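Local coordinates for protein nucleoside phosphorylase, putative (Trypanosoma brucei, PDB 3BJE) that acts as a homodimeric uridine phosphorylase, a glycosyltransferase that splits uridine with phosphate into uracil and ribose 1-phosphate, at residues D44-F48 and I342-V347; R74-F78 and V90-G94; S151-P157 and V315-G321; V156-L161 and Q237-I241. The contacts are given in a common frame with arbitrary orientation. Residues are numbered along the deposited sequence.

Interaction 1 (D44-F48 and I342-V347); sequences DRIIF and ILEALV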
loop_
_atom_site.group_PDB
_atom_site.type_symbol
_atom_site.label_atom_id
_atom_site.label_comp_id
_atom_site.label_asym_id
_atom_site.label_seq_id
_atom_site.Cartn_x
_atom_site.Cartn_y
_atom_site.Cartn_z
ATOM N N ASP A 44 17.361 -16.693 5.954
ATOM C CA ASP A 44 17.289 -15.839 7.152
ATOM C C ASP A 44 17.649 -14.387 6.852
ATOM O O ASP A 44 17.280 -13.484 7.608
ATOM C CB ASP A 44 18.246 -16.337 8.239
ATOM C CG ASP A 44 17.838 -17.667 8.832
ATOM O OD1 ASP A 44 16.696 -18.108 8.636
ATOM O OD2 ASP A 44 18.684 -18.280 9.515
ATOM N N ARG A 45 18.381 -14.188 5.761
ATOM C CA ARG A 45 18.838 -12.873 5.350
ATOM C C ARG A 45 18.071 -12.449 4.100
ATOM O O ARG A 45 18.117 -13.133 3.081
ATOM C CB ARG A 45 20.344 -12.887 5.076
ATOM C CG ARG A 45 21.200 -12.974 6.326
ATOM C CD ARG A 45 22.680 -12.926 5.976
ATOM N NE ARG A 45 23.540 -12.933 7.163
ATOM C CZ ARG A 45 23.818 -14.014 7.887
ATOM N NH1 ARG A 45 24.614 -13.904 8.943
ATOM N NH2 ARG A 45 23.309 -15.202 7.575
ATOM N N ILE A 46 17.389 -11.312 4.195
ATOM C CA ILE A 46 16.442 -10.855 3.183
ATOM C C ILE A 46 16.652 -9.404 2.799
ATOM O O ILE A 46 16.839 -8.552 3.654
ATOM C CB ILE A 46 14.981 -10.999 3.722
ATOM C CG1 ILE A 46 14.699 -12.461 4.091
ATOM C CG2 ILE A 46 13.946 -10.484 2.706
ATOM C CD1 ILE A 46 13.393 -12.714 4.885
ATOM N N ILE A 47 16.642 -9.140 1.493
ATOM C CA ILE A 47 16.560 -7.783 0.987
ATOM C C ILE A 47 15.152 -7.530 0.478
ATOM O O ILE A 47 14.650 -8.321 -0.303
ATOM C CB ILE A 47 17.527 -7.538 -0.165
ATOM C CG1 ILE A 47 18.955 -7.742 0.300
ATOM C CG2 ILE A 47 17.360 -6.108 -0.680
ATOM C CD1 ILE A 47 19.977 -7.626 -0.804
ATOM N N PHE A 48 14.531 -6.442 0.943
ATOM C CA PHE A 48 13.243 -5.973 0.431
ATOM C C PHE A 48 13.498 -4.902 -0.619
ATOM O O PHE A 48 14.314 -3.989 -0.426
ATOM C CB PHE A 48 12.409 -5.319 1.526
ATOM C CG PHE A 48 11.690 -6.251 2.455
ATOM C CD1 PHE A 48 11.464 -7.587 2.181
ATOM C CD2 PHE A 48 11.146 -5.713 3.602
ATOM C CE1 PHE A 48 10.751 -8.367 3.081
ATOM C CE2 PHE A 48 10.438 -6.486 4.488
ATOM C CZ PHE A 48 10.242 -7.811 4.229
ATOM N N ILE A 342 24.661 -3.247 -0.076
ATOM C CA ILE A 342 23.646 -3.876 0.785
ATOM C C ILE A 342 23.842 -5.393 0.913
ATOM O O ILE A 342 23.629 -5.949 1.989
ATOM C CB ILE A 342 22.210 -3.528 0.329
ATOM C CG1 ILE A 342 21.967 -2.025 0.497
ATOM C CG2 ILE A 342 21.182 -4.314 1.144
ATOM C CD1 ILE A 342 22.111 -1.560 1.929
ATOM N N LEU A 343 24.256 -6.060 -0.162
ATOM C CA LEU A 343 24.567 -7.493 -0.078
ATOM C C LEU A 343 25.724 -7.708 0.892
ATOM O O LEU A 343 25.689 -8.615 1.740
ATOM C CB LEU A 343 24.874 -8.071 -1.460
ATOM C CG LEU A 343 23.635 -8.326 -2.335
ATOM C CD1 LEU A 343 23.996 -8.538 -3.812
ATOM C CD2 LEU A 343 22.816 -9.507 -1.812
ATOM N N GLU A 344 26.753 -6.868 0.781
ATOM C CA GLU A 344 27.889 -6.948 1.687
ATOM C C GLU A 344 27.443 -6.745 3.129
ATOM O O GLU A 344 27.857 -7.482 4.020
ATOM C CB GLU A 344 28.958 -5.923 1.329
ATOM C CG GLU A 344 29.686 -6.235 0.024
ATOM C CD GLU A 344 30.689 -7.375 0.131
ATOM O OE1 GLU A 344 31.273 -7.574 1.217
ATOM O OE2 GLU A 344 30.896 -8.056 -0.892
ATOM N N ALA A 345 26.605 -5.739 3.359
ATOM C CA ALA A 345 26.171 -5.420 4.713
ATOM C C ALA A 345 25.341 -6.555 5.281
ATOM O O ALA A 345 25.475 -6.911 6.449
ATOM C CB ALA A 345 25.366 -4.090 4.736
ATOM N N LEU A 346 24.504 -7.130 4.425
ATOM C CA LEU A 346 23.566 -8.153 4.827
ATOM C C LEU A 346 24.288 -9.423 5.288
ATOM O O LEU A 346 23.969 -9.968 6.339
ATOM C CB LEU A 346 22.630 -8.469 3.661
ATOM C CG LEU A 346 21.492 -9.436 3.977
ATOM C CD1 LEU A 346 20.579 -8.886 5.085
ATOM C CD2 LEU A 346 20.666 -9.763 2.724
ATOM N N VAL A 347 25.271 -9.883 4.520
ATOM C CA VAL A 347 25.989 -11.115 4.889
ATOM C C VAL A 347 26.992 -10.906 6.015
ATOM O O VAL A 347 27.472 -11.875 6.599
ATOM C CB VAL A 347 26.689 -11.780 3.681
ATOM C CG1 VAL A 347 25.695 -12.037 2.561
ATOM C CG2 VAL A 347 27.881 -10.946 3.182
#

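Interaction 2 (R74-F78 and V90-G94); sequences REIRF and VISTG. With R1P (1-O-phosphono-alpha-D-ribofuranose), chain E.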
loop_
_atom_site.group_PDB
_atom_site.type_symbol
_atom_site.label_atom_id
_atom_site.label_comp_id
_atom_site.label_asym_id
_atom_site.label_seq_id
_atom_site.Cartn_x
_atom_site.Cartn_y
_atom_site.Cartn_z
ATOM N N ARG A 74 1.326 -11.395 -7.997
ATOM C CA ARG A 74 0.952 -10.000 -7.740
ATOM C C ARG A 74 2.230 -9.105 -7.796
ATOM O O ARG A 74 3.090 -9.306 -8.652
ATOM C CB ARG A 74 0.229 -9.868 -6.393
ATOM C CG ARG A 74 -1.231 -10.282 -6.373
ATOM C CD ARG A 74 -1.700 -10.356 -4.899
ATOM N NE ARG A 74 -3.120 -10.680 -4.729
ATOM C CZ ARG A 74 -4.111 -9.815 -4.915
ATOM N NH1 ARG A 74 -3.843 -8.581 -5.310
ATOM N NH2 ARG A 74 -5.379 -10.196 -4.724
ATOM N N GLU A 75 2.384 -8.141 -6.893
ATOM C CA GLU A 75 3.617 -7.335 -6.912
ATOM C C GLU A 75 4.793 -8.081 -6.218
ATOM O O GLU A 75 5.902 -7.545 -6.093
ATOM C CB GLU A 75 3.370 -5.916 -6.340
ATOM C CG GLU A 75 2.745 -5.742 -4.918
ATOM C CD GLU A 75 1.287 -5.264 -4.980
ATOM O OE1 GLU A 75 0.558 -6.104 -5.575
ATOM O OE2 GLU A 75 0.895 -4.093 -4.516
ATOM N N ILE A 76 4.563 -9.336 -5.824
ATOM C CA ILE A 76 5.414 -10.010 -4.838
ATOM C C ILE A 76 6.259 -11.098 -5.514
ATOM O O ILE A 76 5.768 -12.165 -5.849
ATOM C CB ILE A 76 4.565 -10.616 -3.696
ATOM C CG1 ILE A 76 3.532 -9.600 -3.168
ATOM C CG2 ILE A 76 5.461 -11.119 -2.552
ATOM C CD1 ILE A 76 4.126 -8.316 -2.694
ATOM N N ARG A 77 7.538 -10.789 -5.729
ATOM C CA ARG A 77 8.488 -11.700 -6.370
ATOM C C ARG A 77 9.587 -12.050 -5.386
ATOM O O ARG A 77 9.963 -11.215 -4.571
ATOM C CB ARG A 77 9.114 -11.051 -7.596
ATOM C CG ARG A 77 8.148 -10.572 -8.635
ATOM C CD ARG A 77 8.930 -10.041 -9.842
ATOM N NE ARG A 77 9.802 -11.084 -10.383
ATOM C CZ ARG A 77 10.887 -10.893 -11.128
ATOM N NH1 ARG A 77 11.311 -9.676 -11.458
ATOM N NH2 ARG A 77 11.562 -11.953 -11.540
ATOM N N PHE A 78 10.113 -13.266 -5.457
ATOM C CA PHE A 78 11.299 -13.608 -4.683
ATOM C C PHE A 78 12.277 -14.455 -5.483
ATOM O O PHE A 78 11.928 -15.125 -6.465
ATOM C CB PHE A 78 10.947 -14.298 -3.357
ATOM C CG PHE A 78 10.843 -15.790 -3.455
ATOM C CD1 PHE A 78 11.933 -16.595 -3.177
ATOM C CD2 PHE A 78 9.639 -16.390 -3.830
ATOM C CE1 PHE A 78 11.847 -17.956 -3.279
ATOM C CE2 PHE A 78 9.545 -17.765 -3.935
ATOM C CZ PHE A 78 10.646 -18.548 -3.669
ATOM N N VAL A 90 15.950 -12.194 -2.055
ATOM C CA VAL A 90 15.452 -10.846 -2.412
ATOM C C VAL A 90 13.952 -11.000 -2.656
ATOM O O VAL A 90 13.535 -11.958 -3.316
ATOM C CB VAL A 90 16.183 -10.207 -3.629
ATOM C CG1 VAL A 90 16.164 -11.106 -4.861
ATOM C CG2 VAL A 90 15.598 -8.807 -3.943
ATOM N N ILE A 91 13.168 -10.091 -2.065
ATOM C CA ILE A 91 11.716 -10.070 -2.168
ATOM C C ILE A 91 11.256 -8.673 -2.574
ATOM O O ILE A 91 11.676 -7.679 -1.947
ATOM C CB ILE A 91 11.029 -10.402 -0.817
ATOM C CG1 ILE A 91 11.396 -11.815 -0.371
ATOM C CG2 ILE A 91 9.514 -10.237 -0.923
ATOM C CD1 ILE A 91 10.900 -12.181 1.026
ATOM N N SER A 92 10.414 -8.592 -3.602
ATOM C CA SER A 92 9.709 -7.358 -3.870
ATOM C C SER A 92 8.408 -7.320 -3.079
ATOM O O SER A 92 7.667 -8.293 -3.053
ATOM C CB SER A 92 9.415 -7.153 -5.362
ATOM O OG SER A 92 8.580 -8.159 -5.917
ATOM N N THR A 93 8.159 -6.170 -2.463
ATOM C CA THR A 93 7.000 -6.000 -1.621
ATOM C C THR A 93 5.888 -5.211 -2.281
ATOM O O THR A 93 4.762 -5.222 -1.798
ATOM C CB THR A 93 7.402 -5.265 -0.341
ATOM O OG1 THR A 93 7.864 -3.952 -0.667
ATOM C CG2 THR A 93 8.519 -6.009 0.408
ATOM N N GLY A 94 6.197 -4.533 -3.379
ATOM C CA GLY A 94 5.302 -3.512 -3.901
ATOM C C GLY A 94 5.351 -2.310 -2.976
ATOM O O GLY A 94 6.156 -2.250 -2.054
HETATM C C5 R1P E . -5.338 -8.502 -0.514
HETATM O O5 R1P E . -5.160 -9.879 -0.856
HETATM C C4 R1P E . -5.790 -7.731 -1.750
HETATM O O4 R1P E . -6.987 -8.288 -2.318
HETATM C C1 R1P E . -8.078 -7.363 -2.308
HETATM C C2 R1P E . -7.640 -6.362 -1.230
HETATM O O2 R1P E . -8.345 -5.106 -1.270
HETATM C C3 R1P E . -6.128 -6.281 -1.439
HETATM O O3 R1P E . -5.770 -5.464 -2.564
HETATM O O1 R1P E . -8.393 -6.809 -3.630
HETATM P P R1P E . -7.796 -7.252 -5.076
HETATM O O1P R1P E . -6.317 -6.848 -4.864
HETATM O O2P R1P E . -8.490 -6.381 -6.112
HETATM O O3P R1P E . -8.089 -8.715 -5.182
#

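Interaction 3 (S151-P157 and V315-G321); sequences SPAESVP and VVSKRVG. With URA (uracil), chain D.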
loop_
_atom_site.group_PDB
_atom_site.type_symbol
_atom_site.label_atom_id
_atom_site.label_comp_id
_atom_site.label_asym_id
_atom_site.label_seq_id
_atom_site.Cartn_x
_atom_site.Cartn_y
_atom_site.Cartn_z
ATOM N N SER A 151 14.320 13.332 -0.505
ATOM C CA SER A 151 14.972 13.969 0.644
ATOM C C SER A 151 14.537 15.421 0.794
ATOM O O SER A 151 14.588 16.183 -0.170
ATOM C CB SER A 151 16.496 13.924 0.543
ATOM O OG SER A 151 17.093 14.631 1.628
ATOM N N PRO A 152 14.113 15.803 2.009
ATOM C CA PRO A 152 13.803 17.180 2.362
ATOM C C PRO A 152 15.010 17.964 2.889
ATOM O O PRO A 152 14.867 19.132 3.238
ATOM C CB PRO A 152 12.795 16.997 3.495
ATOM C CG PRO A 152 13.302 15.823 4.193
ATOM C CD PRO A 152 13.792 14.894 3.133
ATOM N N ALA A 153 16.167 17.308 2.961
ATOM C CA ALA A 153 17.385 17.898 3.529
ATOM C C ALA A 153 18.224 18.575 2.457
ATOM O O ALA A 153 18.609 17.939 1.476
ATOM C CB ALA A 153 18.210 16.815 4.184
ATOM N N GLU A 154 18.534 19.855 2.647
ATOM C CA GLU A 154 19.315 20.582 1.642
ATOM C C GLU A 154 20.690 19.957 1.456
ATOM O O GLU A 154 21.177 19.862 0.338
ATOM C CB GLU A 154 19.431 22.079 1.989
ATOM C CG GLU A 154 20.497 22.871 1.202
ATOM C CD GLU A 154 20.499 22.626 -0.315
ATOM O OE1 GLU A 154 19.533 22.032 -0.857
ATOM O OE2 GLU A 154 21.492 23.036 -0.967
ATOM N N SER A 155 21.295 19.504 2.542
ATOM C CA SER A 155 22.651 18.963 2.488
ATOM C C SER A 155 22.744 17.641 1.700
ATOM O O SER A 155 23.780 17.344 1.112
ATOM C CB SER A 155 23.182 18.757 3.911
ATOM O OG SER A 155 22.394 17.816 4.622
ATOM N N VAL A 156 21.671 16.857 1.674
ATOM C CA VAL A 156 21.739 15.509 1.125
ATOM C C VAL A 156 21.807 15.522 -0.410
ATOM O O VAL A 156 20.872 15.970 -1.063
ATOM C CB VAL A 156 20.547 14.664 1.602
ATOM C CG1 VAL A 156 20.559 13.288 0.944
ATOM C CG2 VAL A 156 20.559 14.531 3.133
ATOM N N PRO A 157 22.916 15.018 -0.995
ATOM C CA PRO A 157 23.055 15.072 -2.460
ATOM C C PRO A 157 22.092 14.153 -3.232
ATOM O O PRO A 157 21.681 13.123 -2.706
ATOM C CB PRO A 157 24.493 14.590 -2.705
ATOM C CG PRO A 157 25.155 14.547 -1.374
ATOM C CD PRO A 157 24.084 14.383 -0.357
ATOM N N VAL A 315 18.436 8.433 -3.134
ATOM C CA VAL A 315 17.674 9.685 -3.224
ATOM C C VAL A 315 17.419 10.004 -4.692
ATOM O O VAL A 315 18.330 10.408 -5.408
ATOM C CB VAL A 315 18.400 10.848 -2.509
ATOM C CG1 VAL A 315 17.645 12.195 -2.661
ATOM C CG2 VAL A 315 18.594 10.520 -1.042
ATOM N N VAL A 316 16.185 9.794 -5.145
ATOM C CA VAL A 316 15.806 10.049 -6.538
ATOM C C VAL A 316 14.973 11.319 -6.721
ATOM O O VAL A 316 14.700 11.727 -7.848
ATOM C CB VAL A 316 15.046 8.861 -7.144
ATOM C CG1 VAL A 316 15.895 7.588 -7.092
ATOM C CG2 VAL A 316 13.709 8.647 -6.417
ATOM N N SER A 317 14.577 11.941 -5.618
ATOM C CA SER A 317 13.831 13.186 -5.682
ATOM C C SER A 317 14.370 14.141 -4.640
ATOM O O SER A 317 14.403 13.834 -3.452
ATOM C CB SER A 317 12.346 12.942 -5.437
ATOM O OG SER A 317 11.645 14.174 -5.389
ATOM N N LYS A 318 14.833 15.297 -5.096
ATOM C CA LYS A 318 15.252 16.342 -4.187
ATOM C C LYS A 318 14.101 17.303 -4.187
ATOM O O LYS A 318 13.755 17.890 -5.212
ATOM C CB LYS A 318 16.544 17.024 -4.636
ATOM C CG LYS A 318 17.827 16.286 -4.230
ATOM C CD LYS A 318 18.015 16.115 -2.709
ATOM C CE LYS A 318 18.105 17.421 -1.919
ATOM N NZ LYS A 318 19.452 18.048 -1.955
ATOM N N ARG A 319 13.486 17.415 -3.022
ATOM C CA ARG A 319 12.283 18.184 -2.850
ATOM C C ARG A 319 12.660 19.630 -2.486
ATOM O O ARG A 319 11.815 20.516 -2.511
ATOM C CB ARG A 319 11.421 17.510 -1.769
ATOM C CG ARG A 319 11.066 16.008 -2.051
ATOM C CD ARG A 319 9.930 15.845 -3.072
ATOM N NE ARG A 319 8.766 16.703 -2.805
ATOM C CZ ARG A 319 7.775 16.424 -1.952
ATOM N NH1 ARG A 319 7.769 15.282 -1.269
ATOM N NH2 ARG A 319 6.781 17.293 -1.788
ATOM N N VAL A 320 13.933 19.848 -2.152
ATOM C CA VAL A 320 14.498 21.187 -1.930
ATOM C C VAL A 320 15.747 21.351 -2.806
ATOM O O VAL A 320 16.252 20.372 -3.353
ATOM C CB VAL A 320 14.908 21.402 -0.451
ATOM C CG1 VAL A 320 13.752 21.075 0.493
ATOM C CG2 VAL A 320 16.145 20.571 -0.111
ATOM N N GLY A 321 16.242 22.582 -2.934
ATOM C CA GLY A 321 17.511 22.839 -3.624
ATOM C C GLY A 321 17.513 22.510 -5.111
ATOM O O GLY A 321 17.274 23.381 -5.947
HETATM N N1 URA D . 9.848 7.547 -3.321
HETATM C C2 URA D . 9.012 8.199 -2.483
HETATM O O2 URA D . 8.195 7.572 -1.736
HETATM N N3 URA D . 9.021 9.523 -2.444
HETATM C C4 URA D . 9.846 10.241 -3.230
HETATM O O4 URA D . 9.813 11.480 -3.144
HETATM C C5 URA D . 10.698 9.594 -4.104
HETATM C C6 URA D . 10.677 8.212 -4.131
#

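Interaction 4 (V156-L161 and Q237-I241); sequences VPPLAL and QQYVI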
loop_
_atom_site.group_PDB
_atom_site.type_symbol
_atom_site.label_atom_id
_atom_site.label_comp_id
_atom_site.label_asym_id
_atom_site.label_seq_id
_atom_site.Cartn_x
_atom_site.Cartn_y
_atom_site.Cartn_z
ATOM N N VAL A 156 21.671 16.857 1.674
ATOM C CA VAL A 156 21.739 15.509 1.125
ATOM C C VAL A 156 21.807 15.522 -0.410
ATOM O O VAL A 156 20.872 15.970 -1.063
ATOM C CB VAL A 156 20.547 14.664 1.602
ATOM C CG1 VAL A 156 20.559 13.288 0.944
ATOM C CG2 VAL A 156 20.559 14.531 3.133
ATOM N N PRO A 157 22.916 15.018 -0.995
ATOM C CA PRO A 157 23.055 15.072 -2.460
ATOM C C PRO A 157 22.092 14.153 -3.232
ATOM O O PRO A 157 21.681 13.123 -2.706
ATOM C CB PRO A 157 24.493 14.590 -2.705
ATOM C CG PRO A 157 25.155 14.547 -1.374
ATOM C CD PRO A 157 24.084 14.383 -0.357
ATOM N N PRO A 158 21.779 14.508 -4.492
ATOM C CA PRO A 158 21.053 13.633 -5.404
ATOM C C PRO A 158 21.762 12.283 -5.522
ATOM O O PRO A 158 22.988 12.238 -5.640
ATOM C CB PRO A 158 21.129 14.372 -6.746
ATOM C CG PRO A 158 21.335 15.783 -6.397
ATOM C CD PRO A 158 22.142 15.785 -5.135
ATOM N N LEU A 159 20.993 11.202 -5.458
ATOM C CA LEU A 159 21.512 9.847 -5.631
ATOM C C LEU A 159 22.438 9.368 -4.508
ATOM O O LEU A 159 23.072 8.320 -4.644
ATOM C CB LEU A 159 22.190 9.684 -7.008
ATOM C CG LEU A 159 21.287 10.004 -8.202
ATOM C CD1 LEU A 159 22.073 9.938 -9.498
ATOM C CD2 LEU A 159 20.079 9.059 -8.240
ATOM N N ALA A 160 22.516 10.112 -3.404
ATOM C CA ALA A 160 23.118 9.584 -2.178
ATOM C C ALA A 160 22.274 8.424 -1.641
ATOM O O ALA A 160 21.076 8.296 -1.961
ATOM C CB ALA A 160 23.230 10.665 -1.123
ATOM N N LEU A 161 22.924 7.582 -0.841
ATOM C CA LEU A 161 22.247 6.483 -0.152
ATOM C C LEU A 161 21.884 6.962 1.236
ATOM O O LEU A 161 22.746 7.219 2.066
ATOM C CB LEU A 161 23.128 5.235 -0.085
ATOM C CG LEU A 161 22.453 3.953 0.445
ATOM C CD1 LEU A 161 21.265 3.512 -0.434
ATOM C CD2 LEU A 161 23.483 2.817 0.591
ATOM N N GLN A 237 30.285 6.130 -3.719
ATOM C CA GLN A 237 28.881 6.211 -3.314
ATOM C C GLN A 237 28.777 7.059 -2.069
ATOM O O GLN A 237 29.333 6.709 -1.034
ATOM C CB GLN A 237 28.271 4.828 -3.044
ATOM C CG GLN A 237 26.786 4.859 -2.658
ATOM C CD GLN A 237 25.919 5.499 -3.725
ATOM O OE1 GLN A 237 25.973 5.109 -4.897
ATOM N NE2 GLN A 237 25.100 6.481 -3.328
ATOM N N GLN A 238 28.084 8.189 -2.178
ATOM C CA GLN A 238 27.854 9.049 -1.034
ATOM C C GLN A 238 26.695 8.471 -0.226
ATOM O O GLN A 238 25.770 7.885 -0.788
ATOM C CB GLN A 238 27.550 10.483 -1.482
ATOM C CG GLN A 238 28.740 11.167 -2.177
ATOM C CD GLN A 238 28.435 12.587 -2.660
ATOM O OE1 GLN A 238 27.490 12.812 -3.425
ATOM N NE2 GLN A 238 29.249 13.550 -2.225
ATOM N N TYR A 239 26.774 8.631 1.091
ATOM C CA TYR A 239 25.697 8.233 1.981
ATOM C C TYR A 239 25.513 9.198 3.142
ATOM O O TYR A 239 26.412 9.981 3.478
ATOM C CB TYR A 239 25.905 6.808 2.501
ATOM C CG TYR A 239 27.000 6.641 3.525
ATOM C CD1 TYR A 239 26.706 6.549 4.888
ATOM C CD2 TYR A 239 28.316 6.538 3.135
ATOM C CE1 TYR A 239 27.718 6.375 5.835
ATOM C CE2 TYR A 239 29.344 6.370 4.072
ATOM C CZ TYR A 239 29.036 6.286 5.419
ATOM O OH TYR A 239 30.051 6.108 6.342
ATOM N N VAL A 240 24.321 9.124 3.724
ATOM C CA VAL A 240 23.933 9.900 4.892
ATOM C C VAL A 240 23.155 8.989 5.844
ATOM O O VAL A 240 22.577 7.992 5.412
ATOM C CB VAL A 240 23.062 11.131 4.493
ATOM C CG1 VAL A 240 23.852 12.086 3.600
ATOM C CG2 VAL A 240 21.758 10.721 3.801
ATOM N N ILE A 241 23.158 9.322 7.131
ATOM C CA ILE A 241 22.400 8.572 8.130
ATOM C C ILE A 241 21.490 9.519 8.880
ATOM O O ILE A 241 21.926 10.589 9.305
ATOM C CB ILE A 241 23.283 7.900 9.199
ATOM C CG1 ILE A 241 24.461 7.159 8.565
ATOM C CG2 ILE A 241 22.417 6.960 10.062
ATOM C CD1 ILE A 241 25.601 6.929 9.523
HETATM O O HOH W 1 25.503 11.371 -4.299
HETATM O O HOH W 2 25.245 8.123 -6.476
#

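Interaction 1 (D44-F48 and I342-V347)
Leu346, Ile47 and Arg45 carry most of this contact, in which the C-terminal helix packs against the start of strand 45-49. The axes of 45-48 and 342-347 run roughly antiparallel (149°) and approach to 9.1 Å. Leu346 points its side chain at the strand and settles between the two strand residues that face the helix: its CG lies 3.8 Å from Arg45 CB, and its CD2 lies 3.6 Å from Ile47 CG1. Ile47, extended with chi2 t, carries its tip on to the preceding helical turn, where Ile47 CD1 meets Leu343 CD2 at 3.6 Å and Ile342 CG2 at 4.0 Å. Between them Ile46 points away from this helix and packs on Ile107 of helix 97-112, so the strand is covered by helices on both faces. The extended Arg45 runs along the end of the helix until its NE reaches Leu346 O at 3.1 Å, a weak hydrogen bond at 129° that the guanidinium makes with its edge. This carbonyl lies in the last turn of the helix; Arg45 NH1 also makes a long, weak ion pair with the C-terminal carboxylate of Ala349. Leu346 and Ile342 additionally touch Ile144 on the adjoining strand. The chemistry is thus aliphatic burial in the alpha/beta core, giving way at the partly exposed edge to a cationic side chain that meets the carbonyl end of the helix.

Interaction 2 (R74-F78 and V90-G94)
Ser92 is the polar hub of this pair of strands. Its OG donates to Glu75 O and accepts from Arg77 N, both at 2.8 Å, while Ser92 N donates to Arg77 O at 2.8 Å. A side-chain hydroxyl thereby stands in for backbone where the strands part. Next along, Phe78 and Ile91 form a non-hydrogen-bonded antiparallel pair, with Phe78 CB 3.9 Å from Ile91 CG1; Ile76 CA-H points to Ser92 O at 3.3 Å. The charged ends look elsewhere: Arg77 forms salt bridges with Asp56 and Asp72, and Glu75 OE2 accepts from Asn99 and from Met95 N of the second subunit. Gly94 has positive phi, and a CB there would clash with Glu75 CG. Arg74 NH1 donates to R1P O1P and Arg74 NH2 to R1P O3P, each at 3.1 Å; Arg54, Arg145 and Thr148 of the second subunit also bind this ligand. A beta hairpin whose open end supplies a phosphate-binding arginine across the dimer interface builds an intersubunit active site, as in uridine phosphorylases and the related hexameric purine nucleoside phosphorylases.

Interaction 3 (S151-P157 and V315-G321)
Lys318 folds its side chain back under the loop 151-157, its CD 4.2 Å from Ser151 CB and its CE 3.5 Å from Ala153 O. All four chi angles lie in m wells, and this curl brings NZ inside the loop, where it donates to Val156 O at 2.7 Å and weakly to Glu154 O at 3.4 Å. The ammonium also has a salt bridge to Glu322, whereas Glu154 OE1, 4.1 Å from Lys318 NZ, stays beyond salt-bridge range. Ser151 and Lys318 form a parallel bridge: Ser151 N donates to Ser317 O at 3.0 Å, and Arg319 N to Ser151 O at 3.3 Å. Ser151 OG then accepts from Ala153 N at 3.1 Å, an ST turn that starts the loop as the strand ends, and is also hydrogen-bonded to Thr289 O. Val156 CG1 makes an apolar contact with Val315 CG2 at 3.9 Å, while Val320 CG1 packs against backbone, 3.5 Å from Pro152 O. Gly321 CA comes 3.5 Å from Glu154 OE1, a spot where a CB would clash. Val316 and Ser317 of the same strand line the uracil pocket; Val316 CG2 lies 3.8 Å from uracil C6, and Ser317 CB lies 3.7 Å from uracil O4. The contact lies where the parallel strands 142-151 and 308-318 end, with Val271 of helix 270-276 against Pro152, Arg319 and Val320, and strand 284-292 beside Pro152.

Interaction 4 (V156-L161 and Q237-I241)
Gln237 bends through a p chi2 so that its amide turns back to the neighbouring loop: NE2 donates to Leu159 O at 3.0 Å and also to Gln238 O at 3.0 Å, while OE1 accepts from Arg337. Gln238 instead extends, with chi1 m and chi2 t, which sets OE1 3.6 Å from Pro157 CB and lets a water bridge Gln238 OE1 (2.6 Å) to Pro158 O (3.0 Å). The loop side is a type II turn from Pro157 to Ala160, with Leu159 at positive phi in its third position. It leads into the parallel pairing of strands 161-169 and 239-246 in the central sheet of the phosphorylase fold, started by Leu161 N to Gln238 O at 2.9 Å and Val240 N to Leu161 O at 3.0 Å. Leu161 (t, p) and Tyr239 (chi1 p) share a face, CB to CB 4.1 Å; the tyrosine ring then leads away to helix 213-228, where its OH is hydrogen-bonded to Asp224. Val240, on the other face, puts CG2 4.0 Å from Val156 CG1.

Overall arrangement
All four contacts reach the same mixed sheet. Interactions 1 and 2 are buried and adjoin: strands 45-49 and 86-92 are neighbours, linked by Ile47 O to Ile91 N at 2.9 Å. Interaction 1 packs a helix on the sheet, chiefly through aliphatic groups, whereas interaction 2 is strand pairing whose end reaches the second subunit and R1P. Interactions 3 and 4, only partly buried, share Val156 and Pro157: one loop is held from two directions, and Val315 pairs with Leu159 and Ala160. There a lysine and a glutamine bind loop carbonyls, with waters assisting in interaction 4. Interaction 1 encloses the other three along the chain, and interaction 3 encloses interaction 4.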